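Local coordinates for protein dihydrofolate reductase, putative (Aspergillus flavus, PDB 6DRS) that probably reduces dihydrofolate to tetrahydrofolate with NADPH, and here holds an NADP cofactor and an antifolate inhibitor, at residues Y67-K79 and R95-M107. Residues are numbered along the deposited sequence; the frame is centred on the assembly and turned at random.
Sequences YDSVPKSLRPLGK and RVAEELKEKRAKM. With SO4 (sulfate ion), chain E.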
ATOM      1  N   TYR A  67       9.899  -0.620   2.893  1.00 15.52           N
ATOM      2  CA  TYR A  67      10.290   0.639   3.557  1.00 16.39           C
ATOM      3  C   TYR A  67      11.478   1.275   2.824  1.00 16.99           C
ATOM      4  O   TYR A  67      11.443   2.450   2.483  1.00 16.25           O
ATOM      5  CB  TYR A  67      10.576   0.441   5.043  1.00 16.50           C
ATOM      6  CG  TYR A  67      10.950   1.726   5.740  1.00 18.07           C
ATOM      7  CD1 TYR A  67       9.979   2.645   6.129  1.00 18.43           C
ATOM      8  CD2 TYR A  67      12.276   2.028   6.026  1.00 18.67           C
ATOM      9  CE1 TYR A  67      10.315   3.821   6.787  1.00 17.98           C
ATOM     10  CE2 TYR A  67      12.631   3.214   6.658  1.00 18.73           C
ATOM     11  CZ  TYR A  67      11.645   4.103   7.060  1.00 18.78           C
ATOM     12  OH  TYR A  67      11.983   5.256   7.711  1.00 17.38           O
ATOM     13  N   ASP A  68      12.516   0.476   2.561  1.00 19.78           N
ATOM     14  CA  ASP A  68      13.762   0.985   1.943  1.00 20.65           C
ATOM     15  C   ASP A  68      13.500   1.475   0.517  1.00 20.88           C
ATOM     16  O   ASP A  68      14.163   2.393   0.063  1.00 22.44           O
ATOM     17  CB  ASP A  68      14.879  -0.057   2.006  1.00 22.26           C
ATOM     18  CG  ASP A  68      15.475  -0.207   3.393  1.00 24.50           C
ATOM     19  OD1 ASP A  68      15.194   0.662   4.240  1.00 25.46           O
ATOM     20  OD2 ASP A  68      16.213  -1.200   3.622  1.00 26.49           O
ATOM     21  N   SER A  69      12.518   0.890  -0.165  1.00 21.29           N
ATOM     22  CA  SER A  69      12.197   1.248  -1.547  1.00 20.66           C
ATOM     23  C   SER A  69      11.689   2.683  -1.662  1.00 20.99           C
ATOM     24  O   SER A  69      11.799   3.267  -2.749  1.00 20.84           O
ATOM     25  CB  SER A  69      11.213   0.305  -2.160  1.00 21.56           C
ATOM     26  OG  SER A  69       9.909   0.524  -1.661  1.00 21.78           O
ATOM     27  N   VAL A  70      11.125   3.238  -0.583  1.00 19.29           N
ATOM     28  CA  VAL A  70      10.712   4.646  -0.608  1.00 20.08           C
ATOM     29  C   VAL A  70      11.965   5.506  -0.451  1.00 18.92           C
ATOM     30  O   VAL A  70      12.760   5.235   0.432  1.00 18.67           O
ATOM     31  CB  VAL A  70       9.729   4.974   0.533  1.00 21.45           C
ATOM     32  CG1 VAL A  70       9.059   6.315   0.301  1.00 22.52           C
ATOM     33  CG2 VAL A  70       8.693   3.882   0.730  1.00 21.01           C
ATOM     34  N   PRO A  71      12.110   6.558  -1.262  1.00 20.12           N
ATOM     35  CA  PRO A  71      13.257   7.484  -1.147  1.00 23.24           C
ATOM     36  C   PRO A  71      13.361   8.052   0.277  1.00 24.53           C
ATOM     37  O   PRO A  71      12.331   8.274   0.911  1.00 25.01           O
ATOM     38  CB  PRO A  71      12.970   8.620  -2.148  1.00 22.43           C
ATOM     39  CG  PRO A  71      11.939   8.045  -3.095  1.00 21.05           C
ATOM     40  CD  PRO A  71      11.159   7.043  -2.269  1.00 20.36           C
ATOM     41  N   LYS A  72      14.574   8.264   0.782  1.00 27.74           N
ATOM     42  CA  LYS A  72      14.744   8.434   2.237  1.00 33.28           C
ATOM     43  C   LYS A  72      14.062   9.723   2.731  1.00 34.37           C
ATOM     44  O   LYS A  72      13.587   9.789   3.885  1.00 34.36           O
ATOM     45  CB  LYS A  72      16.224   8.424   2.632  1.00 35.20           C
ATOM     46  CG  LYS A  72      16.474   8.482   4.130  1.00 37.11           C
ATOM     47  CD  LYS A  72      17.907   8.217   4.509  1.00 44.21           C
ATOM     48  CE  LYS A  72      18.775   9.454   4.465  1.00 46.47           C
ATOM     49  NZ  LYS A  72      20.066   9.213   5.156  1.00 53.78           N
ATOM     50  N   SER A  73      14.034  10.738   1.866  1.00 32.65           N
ATOM     51  CA  SER A  73      13.542  12.061   2.210  1.00 32.65           C
ATOM     52  C   SER A  73      12.015  12.048   2.337  1.00 30.81           C
ATOM     53  O   SER A  73      11.469  12.887   3.041  1.00 33.27           O
ATOM     54  CB  SER A  73      13.986  13.070   1.187  1.00 33.24           C
ATOM     55  OG  SER A  73      13.512  12.681  -0.095  1.00 33.66           O
ATOM     56  N   LEU A  74      11.353  11.110   1.648  1.00 28.36           N
ATOM     57  CA  LEU A  74       9.916  10.966   1.695  1.00 25.13           C
ATOM     58  C   LEU A  74       9.531  10.009   2.827  1.00 23.21           C
ATOM     59  O   LEU A  74       8.359   9.801   3.092  1.00 24.61           O
ATOM     60  CB  LEU A  74       9.409  10.439   0.347  1.00 29.30           C
ATOM     61  CG  LEU A  74       9.433  11.411  -0.837  1.00 32.16           C
ATOM     62  CD1 LEU A  74       8.304  11.086  -1.807  1.00 34.24           C
ATOM     63  CD2 LEU A  74       9.334  12.870  -0.400  1.00 31.19           C
ATOM     64  N   ARG A  75      10.475   9.429   3.538  1.00 20.41           N
ATOM     65  CA  ARG A  75      10.000   8.437   4.486  1.00 20.37           C
ATOM     66  C   ARG A  75      10.430   8.802   5.922  1.00 20.52           C
ATOM     67  O   ARG A  75      11.379   9.580   6.092  1.00 21.83           O
ATOM     68  CB  ARG A  75      10.439   7.044   4.028  1.00 20.42           C
ATOM     69  CG  ARG A  75      11.780   6.601   4.588  1.00 20.62           C
ATOM     70  CD  ARG A  75      12.357   5.434   3.825  1.00 21.33           C
ATOM     71  NE  ARG A  75      13.735   5.329   4.272  1.00 21.76           N
ATOM     72  CZ  ARG A  75      14.761   4.962   3.514  1.00 23.06           C
ATOM     73  NH1 ARG A  75      14.581   4.715   2.226  1.00 22.22           N
ATOM     74  NH2 ARG A  75      15.962   4.846   4.055  1.00 22.59           N
ATOM     75  N   PRO A  76       9.759   8.265   6.958  1.00 18.29           N
ATOM     76  CA  PRO A  76       8.502   7.475   6.855  1.00 17.47           C
ATOM     77  C   PRO A  76       7.376   8.303   6.210  1.00 15.96           C
ATOM     78  O   PRO A  76       7.399   9.523   6.264  1.00 15.60           O
ATOM     79  CB  PRO A  76       8.142   7.089   8.301  1.00 18.97           C
ATOM     80  CG  PRO A  76       9.380   7.419   9.115  1.00 17.51           C
ATOM     81  CD  PRO A  76       9.998   8.576   8.365  1.00 18.50           C
ATOM     82  N   LEU A  77       6.449   7.644   5.525  1.00 15.31           N
ATOM     83  CA  LEU A  77       5.469   8.349   4.677  1.00 14.05           C
ATOM     84  C   LEU A  77       4.476   9.131   5.566  1.00 14.20           C
ATOM     85  O   LEU A  77       3.953   8.601   6.566  1.00 13.73           O
ATOM     86  CB  LEU A  77       4.766   7.279   3.832  1.00 14.05           C
ATOM     87  CG  LEU A  77       5.575   6.752   2.639  1.00 13.35           C
ATOM     88  CD1 LEU A  77       4.840   5.590   1.996  1.00 13.39           C
ATOM     89  CD2 LEU A  77       5.790   7.858   1.608  1.00 12.76           C
ATOM     90  N   GLY A  78       4.231  10.389   5.224  1.00 13.80           N
ATOM     91  CA  GLY A  78       3.497  11.285   6.103  1.00 14.54           C
ATOM     92  C   GLY A  78       2.012  10.955   6.215  1.00 14.77           C
ATOM     93  O   GLY A  78       1.357  10.439   5.276  1.00 13.72           O
ATOM     94  N   LYS A  79       1.491  11.258   7.411  1.00 14.68           N
ATOM     95  CA  LYS A  79       0.064  11.284   7.679  1.00 14.25           C
ATOM     96  C   LYS A  79      -0.464   9.866   7.824  1.00 13.59           C
ATOM     97  O   LYS A  79      -1.689   9.668   7.791  1.00 14.97           O
ATOM     98  CB  LYS A  79      -0.724  12.047   6.610  1.00 14.42           C
ATOM     99  CG  LYS A  79      -0.496  13.545   6.643  1.00 15.67           C
ATOM    100  CD  LYS A  79      -1.156  14.288   5.536  1.00 17.48           C
ATOM    101  CE  LYS A  79      -0.671  15.724   5.521  1.00 19.01           C
ATOM    102  NZ  LYS A  79      -1.735  16.607   4.994  1.00 21.76           N
ATOM    103  N   ARG A  95      17.543   3.211  13.052  1.00 25.05           N
ATOM    104  CA  ARG A  95      17.592   3.954  11.787  1.00 22.81           C
ATOM    105  C   ARG A  95      16.215   4.592  11.507  1.00 21.41           C
ATOM    106  O   ARG A  95      16.138   5.710  10.992  1.00 22.44           O
ATOM    107  CB  ARG A  95      18.080   3.036  10.656  1.00 22.97           C
ATOM    108  CG  ARG A  95      18.065   3.669   9.269  1.00 22.84           C
ATOM    109  CD  ARG A  95      18.613   2.735   8.201  1.00 23.23           C
ATOM    110  NE  ARG A  95      17.804   1.549   7.960  1.00 22.93           N
ATOM    111  CZ  ARG A  95      16.868   1.471   7.024  1.00 22.93           C
ATOM    112  NH1 ARG A  95      16.579   2.536   6.293  1.00 22.84           N
ATOM    113  NH2 ARG A  95      16.260   0.319   6.801  1.00 22.64           N
ATOM    114  N   VAL A  96      15.134   3.870  11.807  1.00 21.21           N
ATOM    115  CA  VAL A  96      13.765   4.399  11.553  1.00 20.78           C
ATOM    116  C   VAL A  96      13.539   5.618  12.473  1.00 21.36           C
ATOM    117  O   VAL A  96      13.130   6.699  11.993  1.00 19.89           O
ATOM    118  CB  VAL A  96      12.698   3.298  11.724  1.00 21.13           C
ATOM    119  CG1 VAL A  96      11.296   3.868  11.906  1.00 19.03           C
ATOM    120  CG2 VAL A  96      12.732   2.289  10.574  1.00 19.77           C
ATOM    121  N   ALA A  97      13.924   5.468  13.756  1.00 21.14           N
ATOM    122  CA  ALA A  97      13.819   6.557  14.750  1.00 22.65           C
ATOM    123  C   ALA A  97      14.515   7.794  14.201  1.00 23.90           C
ATOM    124  O   ALA A  97      14.007   8.906  14.301  1.00 27.06           O
ATOM    125  CB  ALA A  97      14.395   6.135  16.073  1.00 22.00           C
ATOM    126  N   GLU A  98      15.643   7.576  13.544  1.00 25.18           N
ATOM    127  CA  GLU A  98      16.411   8.687  13.030  1.00 24.31           C
ATOM    128  C   GLU A  98      15.658   9.341  11.870  1.00 22.87           C
ATOM    129  O   GLU A  98      15.585  10.573  11.790  1.00 22.74           O
ATOM    130  CB  GLU A  98      17.778   8.179  12.588  1.00 29.22           C
ATOM    131  CG  GLU A  98      18.869   9.230  12.600  1.00 35.82           C
ATOM    132  CD  GLU A  98      20.184   8.673  12.069  1.00 42.79           C
ATOM    133  OE1 GLU A  98      20.671   7.650  12.631  1.00 44.27           O
ATOM    134  OE2 GLU A  98      20.705   9.237  11.080  1.00 42.76           O
ATOM    135  N   GLU A  99      15.133   8.514  10.966  1.00 21.41           N
ATOM    136  CA  GLU A  99      14.454   9.006   9.757  1.00 20.78           C
ATOM    137  C   GLU A  99      13.144   9.713  10.148  1.00 18.45           C
ATOM    138  O   GLU A  99      12.818  10.786   9.625  1.00 17.86           O
ATOM    139  CB  GLU A  99      14.268   7.860   8.750  1.00 21.64           C
ATOM    140  CG  GLU A  99      15.559   7.459   8.036  1.00 24.26           C
ATOM    141  CD  GLU A  99      15.483   6.168   7.226  1.00 26.99           C
ATOM    142  OE1 GLU A  99      14.393   5.577   7.136  1.00 28.05           O
ATOM    143  OE2 GLU A  99      16.517   5.736   6.697  1.00 27.97           O
ATOM    144  N   LEU A 100      12.416   9.128  11.090  1.00 17.22           N
ATOM    145  CA  LEU A 100      11.212   9.791  11.680  1.00 17.68           C
ATOM    146  C   LEU A 100      11.530  11.214  12.181  1.00 17.53           C
ATOM    147  O   LEU A 100      10.836  12.178  11.830  1.00 17.51           O
ATOM    148  CB  LEU A 100      10.667   8.899  12.802  1.00 15.66           C
ATOM    149  CG  LEU A 100       9.389   9.407  13.469  1.00 15.08           C
ATOM    150  CD1 LEU A 100       8.344   9.765  12.424  1.00 14.29           C
ATOM    151  CD2 LEU A 100       8.846   8.364  14.447  1.00 14.67           C
ATOM    152  N   LYS A 101      12.598  11.355  12.967  1.00 18.20           N
ATOM    153  CA  LYS A 101      13.017  12.650  13.542  1.00 18.38           C
ATOM    154  C   LYS A 101      13.309  13.675  12.433  1.00 18.08           C
ATOM    155  O   LYS A 101      12.979  14.865  12.562  1.00 16.74           O
ATOM    156  CB  LYS A 101      14.222  12.442  14.468  1.00 19.51           C
ATOM    157  CG  LYS A 101      14.725  13.681  15.195  1.00 21.91           C
ATOM    158  CD  LYS A 101      15.930  13.429  16.079  1.00 21.93           C
ATOM    159  CE  LYS A 101      16.342  14.691  16.804  1.00 26.90           C
ATOM    160  NZ  LYS A 101      17.299  14.415  17.910  1.00 29.66           N
ATOM    161  N   GLU A 102      13.961  13.243  11.362  1.00 18.92           N
ATOM    162  CA  GLU A 102      14.232  14.139  10.225  1.00 20.38           C
ATOM    163  C   GLU A 102      12.895  14.544   9.575  1.00 21.12           C
ATOM    164  O   GLU A 102      12.662  15.709   9.169  1.00 20.22           O
ATOM    165  CB  GLU A 102      15.193  13.394   9.284  1.00 23.01           C
ATOM    166  CG  GLU A 102      15.755  14.198   8.118  1.00 24.88           C
ATOM    167  CD  GLU A 102      15.937  15.688   8.328  1.00 29.96           C
ATOM    168  OE1 GLU A 102      16.581  16.074   9.339  1.00 33.88           O
ATOM    169  OE2 GLU A 102      15.435  16.467   7.477  1.00 30.31           O
ATOM    170  N   LYS A 103      12.001  13.559   9.462  1.00 21.90           N
ATOM    171  CA  LYS A 103      10.688  13.777   8.834  1.00 21.70           C
ATOM    172  C   LYS A 103       9.887  14.800   9.661  1.00 21.03           C
ATOM    173  O   LYS A 103       9.295  15.765   9.133  1.00 19.87           O
ATOM    174  CB  LYS A 103       9.980  12.423   8.718  1.00 22.18           C
ATOM    175  CG  LYS A 103       8.595  12.430   8.091  1.00 22.87           C
ATOM    176  CD  LYS A 103       8.577  12.648   6.595  1.00 22.94           C
ATOM    177  CE  LYS A 103       7.171  12.557   6.041  1.00 23.68           C
ATOM    178  NZ  LYS A 103       7.033  13.272   4.751  1.00 23.01           N
ATOM    179  N   ARG A 104       9.895  14.589  10.972  1.00 21.14           N
ATOM    180  CA  ARG A 104       9.197  15.505  11.916  1.00 21.27           C
ATOM    181  C   ARG A 104       9.684  16.931  11.680  1.00 21.16           C
ATOM    182  O   ARG A 104       8.868  17.865  11.616  1.00 20.61           O
ATOM    183  CB  ARG A 104       9.485  15.080  13.353  1.00 19.56           C
ATOM    184  CG  ARG A 104       8.767  13.806  13.732  1.00 18.08           C
ATOM    185  CD  ARG A 104       7.735  14.142  14.778  1.00 18.44           C
ATOM    186  NE  ARG A 104       7.321  12.860  15.330  1.00 17.39           N
ATOM    187  CZ  ARG A 104       6.348  12.152  14.792  1.00 17.63           C
ATOM    188  NH1 ARG A 104       5.728  12.631  13.722  1.00 17.49           N
ATOM    189  NH2 ARG A 104       6.000  10.993  15.318  1.00 17.30           N
ATOM    190  N   ALA A 105      11.005  17.050  11.493  1.00 22.05           N
ATOM    191  CA  ALA A 105      11.652  18.334  11.257  1.00 23.91           C
ATOM    192  C   ALA A 105      11.142  18.956   9.961  1.00 23.21           C
ATOM    193  O   ALA A 105      10.784  20.128   9.938  1.00 24.59           O
ATOM    194  CB  ALA A 105      13.152  18.159  11.232  1.00 25.14           C
ATOM    195  N   LYS A 106      11.116  18.182   8.882  1.00 24.33           N
ATOM    196  CA  LYS A 106      10.571  18.698   7.609  1.00 24.84           C
ATOM    197  C   LYS A 106       9.109  19.117   7.808  1.00 22.10           C
ATOM    198  O   LYS A 106       8.697  20.190   7.391  1.00 22.36           O
ATOM    199  CB  LYS A 106      10.639  17.641   6.500  1.00 27.40           C
ATOM    200  CG  LYS A 106      12.036  17.225   6.067  1.00 29.88           C
ATOM    201  CD  LYS A 106      12.090  16.845   4.601  1.00 33.41           C
ATOM    202  CE  LYS A 106      12.978  15.656   4.304  1.00 34.14           C
ATOM    203  NZ  LYS A 106      14.378  15.873   4.744  1.00 31.45           N
ATOM    204  N   MET A 107       8.318  18.269   8.444  1.00 21.70           N
ATOM    205  CA  MET A 107       6.884  18.559   8.506  1.00 22.67           C
ATOM    206  C   MET A 107       6.614  19.779   9.399  1.00 23.53           C
ATOM    207  O   MET A 107       5.767  20.605   9.044  1.00 25.96           O
ATOM    208  CB  MET A 107       6.100  17.347   8.994  1.00 22.54           C
ATOM    209  CG  MET A 107       6.057  16.236   7.982  1.00 21.28           C
ATOM    210  SD  MET A 107       5.347  14.746   8.714  1.00 21.14           S
ATOM    211  CE  MET A 107       3.606  15.083   8.461  1.00 22.06           C
TER
HETATM  212  S   SO4 E 304       3.585  14.259   3.739  1.00113.21           S
HETATM  213  O1  SO4 E 304       3.169  14.510   2.340  1.00120.55           O
HETATM  214  O2  SO4 E 304       2.381  13.987   4.557  1.00115.67           O
HETATM  215  O3  SO4 E 304       4.292  15.445   4.288  1.00111.03           O
HETATM  216  O4  SO4 E 304       4.491  13.085   3.757  1.00109.24           O
HETATM  217  O   HOH W   1       9.182  14.186   3.267  1.00 27.59           O
HETATM  218  O   HOH W   2       6.167  11.107   2.649  1.00 39.13           O
HETATM  219  O   HOH W   3      13.264  11.137   6.993  1.00 29.76           O
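Glu99 reaches from helix 89-116 into the 67-79 segment and is gripped there by Arg75 and Tyr67. Arg75 binds it side-on. Arg75 NE donates to Glu99 OE1 (2.9 Å) and Arg75 NH2 to Glu99 OE2 (2.8 Å), both nearly straight. The acceptors lie in the guanidinium plane, but the donors come from above the carboxylate plane. Tyr67 OH gives OE1 of Glu99 a very short bond of 2.5 Å, with ring and carboxylate nearly coplanar (17°). Arg95 NH1 meets Glu99 OE2 from the face opposite Arg75 NH2, and Arg95 NH2 also bridges to Asp68 OD1 (2.8 Å). Arg75 NH2 and Arg95 NH1 are 3.3 Å apart; Glu99 and Asp68 probably offset their charge.

CG of Lys103 points away from the backbone N (chi1 180°), and the chain bends at chi2. Lys103 CB lies beside the Pro76 ring and Lys103 CE 3.1 Å from Pro76 O. Lys103 NZ donates a hydrogen bond to O4 of a sulfate, probably a crystallisation ion (2.7 Å). Two waters link NZ to Ser73 O and Leu74 O. The peptide before Pro76 is cis, and Pro76 CD lies 3.7 Å from Leu100 N, against the helix backbone.

The contact thus ties the loop after helix 64-69 to helix 89-116. Tyr67, Pro76 and Val96 pack on strand 81-85, and Pro76 and Val96 also touch strand 128-132.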